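Local coordinates for carbohydrate-binding protein (Flavonifractor plautii, PDB 6N1B) that probably removes the acetyl group from N-acetylgalactosamine of the A blood-group antigen and here holds the B trisaccharide in its glycan pocket, at residues W221-G226 with A269-D274; N256-L261 with C286-F291; S198-D203 with T225-Y230. One frame throughout, in Å; residues are numbered along the deposited sequence.

Contact 1: W221-G226 with A269-D274; sequences WANNTG and APWHQD. With CA (calcium ion), chain C; CA (calcium ion), chain D; GLA (alpha-D-galactopyranose), chain B.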
loop_
_atom_site.group_PDB
_atom_site.type_symbol
_atom_site.label_atom_id
_atom_site.label_comp_id
_atom_site.label_asym_id
_atom_site.label_seq_id
_atom_site.Cartn_x
_atom_site.Cartn_y
_atom_site.Cartn_z
ATOM N N TRP A 221 -3.365 3.413 -10.349
ATOM C CA TRP A 221 -3.633 2.053 -10.755
ATOM C C TRP A 221 -4.417 1.328 -9.663
ATOM O O TRP A 221 -4.191 1.560 -8.465
ATOM C CB TRP A 221 -2.355 1.260 -10.972
ATOM C CG TRP A 221 -1.462 1.775 -12.082
ATOM C CD1 TRP A 221 -1.371 1.314 -13.370
ATOM C CD2 TRP A 221 -0.436 2.821 -11.989
ATOM N NE1 TRP A 221 -0.423 2.000 -14.061
ATOM C CE2 TRP A 221 0.181 2.929 -13.247
ATOM C CE3 TRP A 221 -0.052 3.693 -11.013
ATOM C CZ2 TRP A 221 1.191 3.830 -13.511
ATOM C CZ3 TRP A 221 0.946 4.606 -11.269
ATOM C CH2 TRP A 221 1.561 4.684 -12.486
ATOM N N ALA A 222 -5.379 0.523 -10.053
ATOM C CA ALA A 222 -6.190 -0.204 -9.107
ATOM C C ALA A 222 -6.563 -1.561 -9.702
ATOM O O ALA A 222 -6.531 -1.732 -10.929
ATOM C CB ALA A 222 -7.455 0.583 -8.702
ATOM N N ASN A 223 -6.911 -2.531 -8.836
ATOM C CA ASN A 223 -7.296 -3.872 -9.306
ATOM C C ASN A 223 -8.810 -3.991 -9.342
ATOM O O ASN A 223 -9.524 -3.758 -8.360
ATOM C CB ASN A 223 -6.672 -4.928 -8.408
ATOM C CG ASN A 223 -6.952 -6.311 -8.827
ATOM O OD1 ASN A 223 -7.165 -6.561 -10.042
ATOM N ND2 ASN A 223 -6.903 -7.250 -7.904
ATOM N N ASN A 224 -9.311 -4.360 -10.542
ATOM C CA ASN A 224 -10.770 -4.534 -10.786
ATOM C C ASN A 224 -11.159 -5.994 -10.516
ATOM O O ASN A 224 -10.753 -6.880 -11.336
ATOM C CB ASN A 224 -11.077 -4.119 -12.180
ATOM C CG ASN A 224 -12.552 -4.045 -12.449
ATOM O OD1 ASN A 224 -13.301 -4.939 -11.923
ATOM N ND2 ASN A 224 -13.016 -3.089 -13.212
ATOM N N THR A 225 -11.807 -6.221 -9.379
ATOM C CA THR A 225 -12.330 -7.563 -9.034
ATOM C C THR A 225 -13.843 -7.517 -9.111
ATOM O O THR A 225 -14.553 -8.371 -8.533
ATOM C CB THR A 225 -11.746 -8.036 -7.717
ATOM O OG1 THR A 225 -12.454 -7.529 -6.571
ATOM C CG2 THR A 225 -10.302 -7.756 -7.587
ATOM N N GLY A 226 -14.361 -6.586 -9.871
ATOM C CA GLY A 226 -15.799 -6.464 -10.083
ATOM C C GLY A 226 -16.578 -6.227 -8.808
ATOM O O GLY A 226 -16.129 -5.499 -7.921
ATOM N N ALA A 269 -2.210 -13.527 -11.643
ATOM C CA ALA A 269 -3.266 -12.543 -11.579
ATOM C C ALA A 269 -3.030 -11.586 -10.420
ATOM O O ALA A 269 -2.473 -11.977 -9.383
ATOM C CB ALA A 269 -4.622 -13.223 -11.371
ATOM N N PRO A 270 -3.460 -10.335 -10.573
ATOM C CA PRO A 270 -3.203 -9.342 -9.557
ATOM C C PRO A 270 -4.174 -9.482 -8.383
ATOM O O PRO A 270 -5.347 -9.756 -8.524
ATOM C CB PRO A 270 -3.445 -8.001 -10.261
ATOM C CG PRO A 270 -4.487 -8.370 -11.343
ATOM C CD PRO A 270 -4.081 -9.768 -11.747
ATOM N N TRP A 271 -3.650 -9.115 -7.183
ATOM C CA TRP A 271 -4.500 -8.792 -6.036
ATOM C C TRP A 271 -4.345 -7.371 -5.580
ATOM O O TRP A 271 -5.299 -6.562 -5.587
ATOM C CB TRP A 271 -4.317 -9.776 -4.806
ATOM C CG TRP A 271 -5.209 -9.420 -3.646
ATOM C CD1 TRP A 271 -4.785 -9.023 -2.373
ATOM C CD2 TRP A 271 -6.645 -9.296 -3.652
ATOM N NE1 TRP A 271 -5.860 -8.756 -1.616
ATOM C CE2 TRP A 271 -7.027 -8.925 -2.334
ATOM C CE3 TRP A 271 -7.657 -9.599 -4.592
ATOM C CZ2 TRP A 271 -8.309 -8.727 -1.952
ATOM C CZ3 TRP A 271 -8.967 -9.411 -4.185
ATOM C CH2 TRP A 271 -9.322 -8.978 -2.902
ATOM N N HIS A 272 -3.135 -6.977 -5.149
ATOM C CA HIS A 272 -2.851 -5.663 -4.600
ATOM C C HIS A 272 -1.489 -5.238 -5.168
ATOM O O HIS A 272 -0.684 -6.073 -5.592
ATOM C CB HIS A 272 -2.855 -5.650 -3.065
ATOM C CG HIS A 272 -4.135 -5.549 -2.381
ATOM N ND1 HIS A 272 -5.360 -5.800 -2.957
ATOM C CD2 HIS A 272 -4.397 -5.205 -1.086
ATOM C CE1 HIS A 272 -6.319 -5.568 -2.052
ATOM N NE2 HIS A 272 -5.783 -5.198 -0.906
ATOM N N GLN A 273 -1.194 -3.929 -5.170
ATOM C CA GLN A 273 0.038 -3.448 -5.833
ATOM C C GLN A 273 0.433 -2.053 -5.352
ATOM O O GLN A 273 -0.401 -1.305 -4.862
ATOM C CB GLN A 273 -0.131 -3.413 -7.354
ATOM C CG GLN A 273 -1.313 -2.550 -7.845
ATOM C CD GLN A 273 -2.688 -3.204 -7.750
ATOM O OE1 GLN A 273 -2.831 -4.428 -8.044
ATOM N NE2 GLN A 273 -3.725 -2.404 -7.362
ATOM N N ASP A 274 1.739 -1.773 -5.551
ATOM C CA ASP A 274 2.316 -0.431 -5.310
ATOM C C ASP A 274 3.184 -0.174 -6.547
ATOM O O ASP A 274 3.947 -1.006 -6.992
ATOM C CB ASP A 274 3.185 -0.420 -4.043
ATOM C CG ASP A 274 3.710 0.957 -3.685
ATOM O OD1 ASP A 274 2.925 1.949 -3.834
ATOM O OD2 ASP A 274 4.848 1.062 -3.188
HETATM CA CA CA C . -6.919 -4.677 0.772
HETATM CA CA CA D . 2.765 4.157 -2.853
HETATM C C1 GLA B . -10.504 -8.748 1.390
HETATM C C2 GLA B . -9.958 -7.285 1.488
HETATM C C3 GLA B . -11.140 -6.307 1.584
HETATM C C4 GLA B . -12.163 -6.504 0.406
HETATM C C5 GLA B . -12.527 -8.014 0.259
HETATM C C6 GLA B . -13.202 -8.308 -1.019
HETATM O O2 GLA B . -9.155 -7.231 2.726
HETATM O O3 GLA B . -10.619 -4.767 1.729
HETATM O O4 GLA B . -11.523 -6.012 -0.712
HETATM O O5 GLA B . -11.302 -8.866 0.157
HETATM O O6 GLA B . -13.646 -9.728 -1.137
HETATM O O HOH W 1 5.048 3.626 -2.818
HETATM O O HOH W 2 -7.334 -6.495 1.499
HETATM O O HOH W 3 -5.201 -4.421 2.044
HETATM O O HOH W 4 -8.161 -4.588 2.519
HETATM O O HOH W 5 -8.648 -4.703 -0.492
#

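Contact 2: N256-L261 with C286-F291; sequences NGFLGL and CISQCF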
loop_
_atom_site.group_PDB
_atom_site.type_symbol
_atom_site.label_atom_id
_atom_site.label_comp_id
_atom_site.label_asym_id
_atom_site.label_seq_id
_atom_site.Cartn_x
_atom_site.Cartn_y
_atom_site.Cartn_z
ATOM N N ASN A 256 -1.723 -3.186 -19.945
ATOM C CA ASN A 256 -1.363 -4.368 -20.735
ATOM C C ASN A 256 -0.156 -5.064 -20.169
ATOM O O ASN A 256 0.764 -4.374 -19.673
ATOM C CB ASN A 256 -1.043 -3.987 -22.200
ATOM C CG ASN A 256 -2.223 -3.297 -22.841
ATOM O OD1 ASN A 256 -2.071 -2.126 -23.415
ATOM N ND2 ASN A 256 -3.379 -3.899 -22.801
ATOM N N GLY A 257 -0.128 -6.378 -20.200
ATOM C CA GLY A 257 1.086 -7.098 -19.851
ATOM C C GLY A 257 1.417 -7.026 -18.359
ATOM O O GLY A 257 2.621 -7.292 -18.078
ATOM N N PHE A 258 0.501 -6.719 -17.479
ATOM C CA PHE A 258 0.848 -6.430 -16.081
ATOM C C PHE A 258 1.623 -7.521 -15.450
ATOM O O PHE A 258 2.699 -7.238 -14.810
ATOM C CB PHE A 258 -0.441 -6.088 -15.330
ATOM C CG PHE A 258 -0.205 -5.568 -13.939
ATOM C CD1 PHE A 258 0.427 -4.360 -13.752
ATOM C CD2 PHE A 258 -0.562 -6.327 -12.821
ATOM C CE1 PHE A 258 0.653 -3.837 -12.485
ATOM C CE2 PHE A 258 -0.329 -5.807 -11.549
ATOM C CZ PHE A 258 0.245 -4.599 -11.374
ATOM N N LEU A 259 1.181 -8.756 -15.578
ATOM C CA LEU A 259 1.861 -9.907 -15.033
ATOM C C LEU A 259 2.018 -11.003 -16.097
ATOM O O LEU A 259 1.235 -11.002 -17.074
ATOM C CB LEU A 259 1.148 -10.509 -13.847
ATOM C CG LEU A 259 1.121 -9.600 -12.608
ATOM C CD1 LEU A 259 -0.061 -10.016 -11.673
ATOM C CD2 LEU A 259 2.450 -9.654 -11.835
ATOM N N GLY A 260 2.950 -11.872 -15.917
ATOM C CA GLY A 260 3.261 -12.924 -16.837
ATOM C C GLY A 260 3.125 -14.315 -16.220
ATOM O O GLY A 260 2.257 -14.550 -15.389
ATOM N N LEU A 261 4.010 -15.182 -16.741
ATOM C CA LEU A 261 4.006 -16.567 -16.290
ATOM C C LEU A 261 4.960 -16.767 -15.094
ATOM O O LEU A 261 6.021 -16.143 -15.050
ATOM C CB LEU A 261 4.384 -17.447 -17.438
ATOM C CG LEU A 261 3.568 -17.292 -18.775
ATOM C CD1 LEU A 261 3.945 -18.377 -19.786
ATOM C CD2 LEU A 261 2.090 -17.226 -18.557
ATOM N N CYS A 286 6.746 -1.778 -10.403
ATOM C CA CYS A 286 5.606 -2.181 -9.558
ATOM C C CYS A 286 5.937 -3.513 -8.851
ATOM O O CYS A 286 6.470 -4.440 -9.434
ATOM C CB CYS A 286 4.372 -2.358 -10.482
ATOM S SG CYS A 286 2.933 -3.062 -9.592
ATOM N N ILE A 287 5.585 -3.481 -7.554
ATOM C CA ILE A 287 5.560 -4.722 -6.787
ATOM C C ILE A 287 4.110 -5.124 -6.674
ATOM O O ILE A 287 3.283 -4.427 -6.084
ATOM C CB ILE A 287 6.233 -4.495 -5.371
ATOM C CG1 ILE A 287 7.684 -4.277 -5.537
ATOM C CG2 ILE A 287 5.962 -5.702 -4.529
ATOM C CD1 ILE A 287 8.454 -4.127 -4.232
ATOM N N SER A 288 3.821 -6.294 -7.237
ATOM C CA SER A 288 2.462 -6.867 -7.296
ATOM C C SER A 288 2.336 -8.066 -6.337
ATOM O O SER A 288 3.105 -9.034 -6.480
ATOM C CB SER A 288 2.180 -7.336 -8.746
ATOM O OG SER A 288 1.007 -8.087 -8.797
ATOM N N GLN A 289 1.394 -7.984 -5.422
ATOM C CA GLN A 289 0.970 -9.163 -4.669
ATOM C C GLN A 289 -0.005 -9.892 -5.580
ATOM O O GLN A 289 -1.051 -9.337 -5.969
ATOM C CB GLN A 289 0.244 -8.710 -3.382
ATOM C CG GLN A 289 -0.321 -9.885 -2.625
ATOM C CD GLN A 289 -1.364 -9.514 -1.599
ATOM O OE1 GLN A 289 -1.651 -8.322 -1.392
ATOM N NE2 GLN A 289 -2.034 -10.559 -1.010
ATOM N N CYS A 290 0.367 -11.123 -5.976
ATOM C CA CYS A 290 -0.277 -11.840 -7.066
ATOM C C CYS A 290 -0.361 -13.301 -6.789
ATOM O O CYS A 290 0.222 -13.798 -5.792
ATOM C CB CYS A 290 0.387 -11.492 -8.406
ATOM S SG CYS A 290 2.147 -11.944 -8.451
ATOM N N PHE A 291 -0.991 -14.068 -7.676
ATOM C CA PHE A 291 -1.291 -15.470 -7.411
ATOM C C PHE A 291 -1.569 -16.208 -8.699
ATOM O O PHE A 291 -2.132 -15.591 -9.659
ATOM C CB PHE A 291 -2.440 -15.600 -6.412
ATOM C CG PHE A 291 -3.709 -14.938 -6.880
ATOM C CD1 PHE A 291 -3.923 -13.582 -6.681
ATOM C CD2 PHE A 291 -4.651 -15.688 -7.585
ATOM C CE1 PHE A 291 -5.067 -12.986 -7.157
ATOM C CE2 PHE A 291 -5.796 -15.082 -8.033
ATOM C CZ PHE A 291 -5.984 -13.729 -7.872
#

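Contact 3: S198-D203 with T225-Y230; sequences SPDRYD and TGDVGY. With GLA (alpha-D-galactopyranose), chain B; GAL (beta-D-galactopyranose), chain E.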
loop_
_atom_site.group_PDB
_atom_site.type_symbol
_atom_site.label_atom_id
_atom_site.label_comp_id
_atom_site.label_asym_id
_atom_site.label_seq_id
_atom_site.Cartn_x
_atom_site.Cartn_y
_atom_site.Cartn_z
ATOM N N SER A 198 -17.769 4.079 -7.405
ATOM C CA SER A 198 -18.271 3.036 -8.310
ATOM C C SER A 198 -19.435 2.379 -7.679
ATOM O O SER A 198 -19.489 2.131 -6.500
ATOM C CB SER A 198 -17.171 1.943 -8.516
ATOM O OG SER A 198 -17.736 0.888 -9.293
ATOM N N PRO A 199 -20.417 1.930 -8.513
ATOM C CA PRO A 199 -21.538 1.214 -7.971
ATOM C C PRO A 199 -21.212 -0.259 -7.592
ATOM O O PRO A 199 -21.997 -0.868 -6.854
ATOM C CB PRO A 199 -22.545 1.210 -9.101
ATOM C CG PRO A 199 -21.757 1.279 -10.338
ATOM C CD PRO A 199 -20.571 2.211 -9.972
ATOM N N ASP A 200 -20.098 -0.785 -8.072
ATOM C CA ASP A 200 -19.672 -2.157 -7.691
ATOM C C ASP A 200 -18.815 -2.027 -6.445
ATOM O O ASP A 200 -18.197 -0.960 -6.194
ATOM C CB ASP A 200 -18.929 -2.819 -8.877
ATOM C CG ASP A 200 -19.922 -3.319 -9.948
ATOM O OD1 ASP A 200 -21.095 -3.550 -9.614
ATOM O OD2 ASP A 200 -19.570 -3.338 -11.045
ATOM N N ARG A 201 -18.729 -3.095 -5.719
ATOM C CA ARG A 201 -18.030 -3.008 -4.377
ATOM C C ARG A 201 -16.518 -3.149 -4.446
ATOM O O ARG A 201 -15.847 -2.531 -3.623
ATOM C CB ARG A 201 -18.504 -4.138 -3.475
ATOM C CG ARG A 201 -19.954 -3.901 -2.987
ATOM C CD ARG A 201 -20.500 -5.080 -2.166
ATOM N NE ARG A 201 -20.731 -6.217 -3.104
ATOM C CZ ARG A 201 -21.010 -7.442 -2.716
ATOM N NH1 ARG A 201 -21.212 -7.721 -1.446
ATOM N NH2 ARG A 201 -21.193 -8.368 -3.660
ATOM N N TYR A 202 -15.929 -3.850 -5.459
ATOM C CA TYR A 202 -14.589 -4.334 -5.369
ATOM C C TYR A 202 -13.812 -4.145 -6.633
ATOM O O TYR A 202 -12.877 -4.881 -6.976
ATOM C CB TYR A 202 -14.545 -5.799 -4.895
ATOM C CG TYR A 202 -15.325 -6.016 -3.594
ATOM C CD1 TYR A 202 -15.011 -5.293 -2.409
ATOM C CD2 TYR A 202 -16.293 -6.965 -3.521
ATOM C CE1 TYR A 202 -15.719 -5.483 -1.274
ATOM C CE2 TYR A 202 -17.015 -7.129 -2.357
ATOM C CZ TYR A 202 -16.783 -6.412 -1.233
ATOM O OH TYR A 202 -17.550 -6.569 -0.110
ATOM N N ASP A 203 -14.097 -3.047 -7.363
ATOM C CA ASP A 203 -13.464 -2.850 -8.676
ATOM C C ASP A 203 -12.405 -1.795 -8.717
ATOM O O ASP A 203 -11.926 -1.514 -9.794
ATOM C CB ASP A 203 -14.514 -2.618 -9.771
ATOM C CG ASP A 203 -15.260 -1.307 -9.766
ATOM O OD1 ASP A 203 -14.915 -0.384 -8.975
ATOM O OD2 ASP A 203 -16.197 -1.122 -10.597
ATOM N N THR A 225 -11.807 -6.221 -9.379
ATOM C CA THR A 225 -12.330 -7.563 -9.034
ATOM C C THR A 225 -13.843 -7.517 -9.111
ATOM O O THR A 225 -14.553 -8.371 -8.533
ATOM C CB THR A 225 -11.746 -8.036 -7.717
ATOM O OG1 THR A 225 -12.454 -7.529 -6.571
ATOM C CG2 THR A 225 -10.302 -7.756 -7.587
ATOM N N GLY A 226 -14.361 -6.586 -9.871
ATOM C CA GLY A 226 -15.799 -6.464 -10.083
ATOM C C GLY A 226 -16.578 -6.227 -8.808
ATOM O O GLY A 226 -16.129 -5.499 -7.921
ATOM N N ASP A 227 -17.715 -6.914 -8.711
ATOM C CA ASP A 227 -18.509 -6.924 -7.515
ATOM C C ASP A 227 -18.256 -8.217 -6.682
ATOM O O ASP A 227 -19.079 -8.553 -5.814
ATOM C CB ASP A 227 -20.005 -6.787 -7.808
ATOM C CG ASP A 227 -20.825 -6.380 -6.582
ATOM O OD1 ASP A 227 -20.365 -5.436 -5.865
ATOM O OD2 ASP A 227 -21.950 -6.894 -6.456
ATOM N N VAL A 228 -17.106 -8.857 -6.922
ATOM C CA VAL A 228 -16.875 -10.187 -6.313
ATOM C C VAL A 228 -15.775 -10.141 -5.228
ATOM O O VAL A 228 -15.985 -10.707 -4.164
ATOM C CB VAL A 228 -16.496 -11.195 -7.448
ATOM C CG1 VAL A 228 -16.098 -12.553 -6.826
ATOM C CG2 VAL A 228 -17.634 -11.341 -8.458
ATOM N N GLY A 229 -14.597 -9.590 -5.535
ATOM C CA GLY A 229 -13.615 -9.466 -4.487
ATOM C C GLY A 229 -12.594 -10.609 -4.480
ATOM O O GLY A 229 -12.092 -11.019 -5.523
ATOM N N TYR A 230 -12.343 -11.124 -3.274
ATOM C CA TYR A 230 -11.220 -12.070 -3.020
ATOM C C TYR A 230 -11.267 -13.346 -3.888
ATOM O O TYR A 230 -10.253 -13.854 -4.303
ATOM C CB TYR A 230 -11.161 -12.427 -1.510
ATOM C CG TYR A 230 -9.880 -13.007 -1.035
ATOM C CD1 TYR A 230 -8.795 -12.205 -0.746
ATOM C CD2 TYR A 230 -9.697 -14.372 -0.903
ATOM C CE1 TYR A 230 -7.592 -12.710 -0.275
ATOM C CE2 TYR A 230 -8.546 -14.898 -0.394
ATOM C CZ TYR A 230 -7.476 -14.066 -0.070
ATOM O OH TYR A 230 -6.242 -14.647 0.388
HETATM C C1 GLA B . -10.504 -8.748 1.390
HETATM C C2 GLA B . -9.958 -7.285 1.488
HETATM C C3 GLA B . -11.140 -6.307 1.584
HETATM C C4 GLA B . -12.163 -6.504 0.406
HETATM C C5 GLA B . -12.527 -8.014 0.259
HETATM C C6 GLA B . -13.202 -8.308 -1.019
HETATM O O2 GLA B . -9.155 -7.231 2.726
HETATM O O3 GLA B . -10.619 -4.767 1.729
HETATM O O4 GLA B . -11.523 -6.012 -0.712
HETATM O O5 GLA B . -11.302 -8.866 0.157
HETATM O O6 GLA B . -13.646 -9.728 -1.137
HETATM C C1 GAL E . -13.408 -12.088 3.597
HETATM C C2 GAL E . -12.793 -10.692 3.624
HETATM C C3 GAL E . -11.848 -10.553 2.434
HETATM C C4 GAL E . -10.757 -11.609 2.345
HETATM C C5 GAL E . -11.500 -12.929 2.461
HETATM C C6 GAL E . -10.429 -13.997 2.642
HETATM O O1 GAL E . -14.273 -12.232 4.700
HETATM O O2 GAL E . -13.874 -9.695 3.482
HETATM O O3 GAL E . -11.299 -9.132 2.519
HETATM O O4 GAL E . -9.907 -11.348 3.481
HETATM O O5 GAL E . -12.274 -12.967 3.669
HETATM O O6 GAL E . -11.082 -15.250 2.490
#

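Contact 1: W221-G226 with A269-D274
Where two successive four-stranded sheets of a probable beta-propeller meet beside the glycan pocket, Asn223 of strand 217-224 reaches the carbonyls of Pro270 and Trp271 at the corner of strand 269-278, where Trp271 and His272 form a classic beta bulge opposite Gln289. With CG anti to the backbone N (chi1 -178°), its amide spans the gap: ND2 donates to Trp271 O at 2.9 Å and, weakly, to Pro270 O at 3.0 Å, while OD1 rests against Pro270 CG at 3.5 Å. Trp271 O is gripped from the other face of its plane by His272 ND1, 2.7 Å away and with the oxygen in the imidazole plane. This bond helps fix the rotation of the ring, whose NE2 binds a calcium ion at 2.1 Å; four waters and Asp120 complete that shell. Trp271 presents its CH2 edge to O5 of the galactose GLA at 3.6 Å, and Thr225 CG2 meets CZ3 of the same indole obliquely at 4.0 Å. Gln273 lies alongside Ala222 and sends NE2 to Ser206 O. Strands 221-224 and 272-274 run antiparallel, their axes 7.1 Å apart. Strands 207-212 and 237-243 flank the first, strand 283-291 pairs with the second, and Tyr335 of strand 333-342 receives Trp271 NE1.

Contact 2: N256-L261 with C286-F291
The irregular backbone carrying Phe258 and Leu259 passes over the extended strand 286-291 at a side-chain distance, the nearest CA atoms, those of Leu259 and Ser288, being 8.3 Å apart. Cys286, Ser288 and Cys290, every second residue of the strand, turn toward the loop and form a row that the two hydrophobic side chains cover. Phe258 has CG anti to its own N (chi1 -171°), which carries the ring out to the strand. Its far end does the touching: CZ lies 3.6 Å from Cys286 SG, a sulfur-aromatic contact in which the sulfur stands obliquely to the ring, 4.7 Å from its centroid. On the neighbouring side of the ring CE2 approaches Ser288 OG at 3.8 Å. Leu259 fills the next position along the row with the forked end of its chain. CD1 rests against the row at both Ser288 OG and Cys290 CB, 3.6 Å from each, and CD2 also leans on Ser288 OG, at 3.7 Å. The serine oxygen is thus packed against both methyl groups of one leucine. The interface is buried and held by van der Waals contact, while side chains outside the two segments hold the loop backbone: Thr304 of strand 300-306 donates to Phe258 O, and Gln267, just before strand 269-278, to Leu259 O. Trp312 meets the Phe258 ring edge-to-face. Segment 256-261 belongs to the connection between consecutive sheets of what is probably a beta-propeller: the chain leaves the outer strand 253-254 of one sheet and covers one face of the next before entering its inner strand 269-278.

Contact 3: S198-D203 with T225-Y230
Arg201 and Asp227 form a salt bridge that ties together two irregular loops at the rim of the glycan pocket, on one end of the propeller-like fold. Asp227 OD1 is held twice: Arg201 NE donates at 2.9 Å along an almost straight line (170°), in the guanidinium plane but from above the carboxylate, and the backbone N of Arg201 donates at 2.9 Å on the anti side. NH2 adds a weak bond to OD2. A bend at chi3 (-71°) turns NE toward the same OD1 that the residue's backbone N meets; NH1 goes to Asp141 O. Asp200 OD1 lies 4.3 Å from Asp227 OD1, a like-charge approach that the arginine on Asp227 probably eases. Next inward, Tyr202 joins the loops through its backbone. Its N donates to Gly226 O at 3.0 Å, while its O accepts from both OG1 and N of Thr225, which arrive on the same face of the carbonyl plane. The Tyr202 ring is sandwiched: Arg201 CB sits over the centre of one face, and C6 of the galactose GLA over the centre of the other, 3.7 Å above the plane, a CH-pi contact of the kind common in sugar recognition. The ring's CD2 packs on Val228 C, and its OH bonds to Asp141. Gly229 runs close beside both ring and sugar, its CA 3.4 Å from GLA O6. Tyr230 offers a ring face to C6 of the second galactose, GAL, and meets the indole of Trp271 edge-to-face. Its backbone N donates to GLA O6 at 2.9 Å.

In the fold
From the N terminus, contact 3 comes first: residues 198-203 follow strand 193-198, and the hairpin of strands 207-212 and 217-224 brings the chain back to 225-230, closing the loop. Contact 1 opens on the end of strand 217-224, sharing Thr225 and Gly226 with contact 3, and closes at strand 269-278 in the next sheet. Contact 2 starts between its segments, at 256-261, and closes beyond it on strand 283-291, so contacts 1 and 2 cross; contact 3 is complete before contact 2 begins. Adjacent strands 269-278 and 283-291 link contacts 1 and 2, whereas GLA and the Trp271-Tyr230 packing link contacts 1 and 3.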